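Side-chain contact in nourseothricin acetyltransferase (Streptomyces noursei, PDB 5C82), which probably transfers an acetyl group to the antibiotic nourseothricin, as expected of a GNAT-family acetyltransferase tied to antibiotic resistance: residues 143-148 with 169-174. The protein carries 1 engineered substitution. Numbering follows the deposited sequence.
Sequences WLEVTN and TALYDG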
loop_
_atom_site.group_PDB
_atom_site.type_symbol
_atom_site.label_atom_id
_atom_site.label_comp_id
_atom_site.label_asym_id
_atom_site.label_seq_id
_atom_site.Cartn_x
_atom_site.Cartn_y
_atom_site.Cartn_z
ATOM N N TRP A 143 8.127 -0.570 -8.127
ATOM C CA TRP A 143 7.108 0.225 -7.463
ATOM C C TRP A 143 7.728 1.125 -6.423
ATOM O O TRP A 143 8.684 0.727 -5.769
ATOM C CB TRP A 143 6.087 -0.732 -6.808
ATOM C CG TRP A 143 4.941 -0.088 -6.081
ATOM C CD1 TRP A 143 3.706 0.191 -6.587
ATOM C CD2 TRP A 143 4.913 0.319 -4.700
ATOM N NE1 TRP A 143 2.899 0.727 -5.603
ATOM C CE2 TRP A 143 3.620 0.834 -4.440
ATOM C CE3 TRP A 143 5.869 0.343 -3.663
ATOM C CZ2 TRP A 143 3.237 1.292 -3.170
ATOM C CZ3 TRP A 143 5.491 0.809 -2.408
ATOM C CH2 TRP A 143 4.181 1.244 -2.161
ATOM N N LEU A 144 7.146 2.314 -6.221
ATOM C CA LEU A 144 7.635 3.186 -5.152
ATOM C C LEU A 144 6.521 4.038 -4.572
ATOM O O LEU A 144 5.477 4.252 -5.193
ATOM C CB LEU A 144 8.857 4.045 -5.585
ATOM C CG LEU A 144 8.634 5.077 -6.709
ATOM C CD1 LEU A 144 8.078 6.423 -6.140
ATOM C CD2 LEU A 144 9.922 5.313 -7.478
ATOM N N GLU A 145 6.787 4.554 -3.390
ATOM C CA GLU A 145 5.944 5.465 -2.657
ATOM C C GLU A 145 6.727 6.761 -2.573
ATOM O O GLU A 145 7.950 6.725 -2.425
ATOM C CB GLU A 145 5.700 4.897 -1.268
ATOM C CG GLU A 145 4.726 5.699 -0.430
ATOM C CD GLU A 145 5.453 6.537 0.592
ATOM O OE1 GLU A 145 5.838 5.995 1.655
ATOM O OE2 GLU A 145 5.677 7.732 0.303
ATOM N N VAL A 146 6.022 7.910 -2.695
ATOM C CA VAL A 146 6.600 9.245 -2.595
ATOM C C VAL A 146 5.559 10.222 -2.018
ATOM O O VAL A 146 4.392 10.204 -2.430
ATOM C CB VAL A 146 7.256 9.735 -3.919
ATOM C CG1 VAL A 146 6.265 9.790 -5.088
ATOM C CG2 VAL A 146 7.970 11.075 -3.727
ATOM N N THR A 147 5.969 11.045 -1.033
ATOM C CA THR A 147 5.064 12.045 -0.476
ATOM C C THR A 147 4.693 13.052 -1.566
ATOM O O THR A 147 5.536 13.420 -2.389
ATOM C CB THR A 147 5.612 12.708 0.795
ATOM O OG1 THR A 147 4.683 13.722 1.165
ATOM C CG2 THR A 147 7.008 13.356 0.595
ATOM N N ASN A 148 3.417 13.465 -1.575
ATOM C CA ASN A 148 2.853 14.426 -2.516
ATOM C C ASN A 148 3.593 15.795 -2.490
ATOM O O ASN A 148 3.572 16.536 -3.481
ATOM C CB ASN A 148 1.347 14.602 -2.225
ATOM C CG ASN A 148 1.116 15.394 -0.969
ATOM O OD1 ASN A 148 1.480 14.974 0.122
ATOM N ND2 ASN A 148 0.671 16.630 -1.116
ATOM N N THR A 169 -4.135 8.301 0.878
ATOM C CA THR A 169 -4.302 9.575 1.584
ATOM C C THR A 169 -4.238 9.442 3.094
ATOM O O THR A 169 -4.173 10.448 3.809
ATOM C CB THR A 169 -5.640 10.257 1.160
ATOM O OG1 THR A 169 -6.726 9.419 1.546
ATOM C CG2 THR A 169 -5.707 10.573 -0.331
ATOM N N ALA A 170 -4.311 8.207 3.587
ATOM C CA ALA A 170 -4.360 7.920 5.015
ATOM C C ALA A 170 -3.040 7.398 5.583
ATOM O O ALA A 170 -2.924 7.301 6.802
ATOM C CB ALA A 170 -5.490 6.926 5.278
ATOM N N LEU A 171 -2.039 7.071 4.710
ATOM C CA LEU A 171 -0.733 6.521 5.102
ATOM C C LEU A 171 -0.021 7.304 6.195
ATOM O O LEU A 171 0.577 6.678 7.073
ATOM C CB LEU A 171 0.245 6.283 3.915
ATOM C CG LEU A 171 1.402 5.264 4.260
ATOM C CD1 LEU A 171 0.873 3.797 4.498
ATOM C CD2 LEU A 171 2.539 5.283 3.232
ATOM N N TYR A 172 -0.092 8.645 6.155
ATOM C CA TYR A 172 0.600 9.505 7.114
ATOM C C TYR A 172 -0.245 10.050 8.254
ATOM O O TYR A 172 0.245 10.922 8.986
ATOM C CB TYR A 172 1.283 10.667 6.381
ATOM C CG TYR A 172 2.293 10.210 5.357
ATOM C CD1 TYR A 172 3.368 9.404 5.721
ATOM C CD2 TYR A 172 2.214 10.639 4.036
ATOM C CE1 TYR A 172 4.311 8.989 4.782
ATOM C CE2 TYR A 172 3.155 10.239 3.090
ATOM C CZ TYR A 172 4.185 9.392 3.463
ATOM O OH TYR A 172 5.123 9.014 2.540
ATOM N N ASP A 173 -1.486 9.570 8.414
ATOM C CA ASP A 173 -2.353 10.031 9.506
ATOM C C ASP A 173 -1.738 9.617 10.864
ATOM O O ASP A 173 -1.325 8.469 11.036
ATOM C CB ASP A 173 -3.788 9.502 9.339
ATOM C CG ASP A 173 -4.739 9.908 10.454
ATOM O OD1 ASP A 173 -4.795 9.187 11.487
ATOM O OD2 ASP A 173 -5.414 10.956 10.309
ATOM N N GLY A 174 -1.614 10.589 11.769
ATOM C CA GLY A 174 -1.055 10.390 13.101
ATOM C C GLY A 174 0.460 10.397 13.164
ATOM O O GLY A 174 1.032 10.071 14.203
#
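Glu145 and Tyr172 approach from opposite directions, and the pair is a compact example of how one phenol can tie a loop to a strand. From the CB of Glu145, which points toward the loop 169-174, CG stands anti to the backbone N (chi1 -175°). The chain then bends at chi2, swinging the carboxylate out of an extended path. CD lies 3.2 Å from Tyr172 OH, and both carboxylate oxygens are near that hydroxyl. OE2 accepts a hydrogen bond from the phenol OH, with OH of Tyr172 and OE2 of Glu145 2.6 Å apart. OE1 of Glu145 is 3.2 Å from the same Tyr172 OH, with no bond assigned, and also touches the methyl CD2 of Leu171 at 3.7 Å. Glu145 OE2 lies at the edge of the Tyr172 ring, near its plane, whereas the hydroxyl meets the carboxylate from above, 43° out of its plane; the two flat groups are steeply turned, 79° between planes. Further along the strand, CB of Thr147 flanks the phenol obliquely, 4.1 Å from Tyr172 OH, while its own OG1 is hydrogen-bonded to Glu180.

A type I turn from Ala170 to Asp173 carries the loop side of the contact, closed by the bond from Asp173 N to Ala170 O (3.1 Å). Leu171 and Tyr172 occupy its two central positions, and both side chains set out toward strand 141-147. That strand belongs to the mixed sheet of the GNAT fold, and the loop links strands 163-168 and 182-188 of the same sheet. Glu145 and Leu171 also both touch Ala182, and Leu171 O is hydrogen-bonded to Asn103 ND2 of the second subunit, placing the turn at the dimer interface.

Chemically, the single short phenol-carboxylate bond would probably stabilise the charged carboxylate, with OE2 the nearer acceptor.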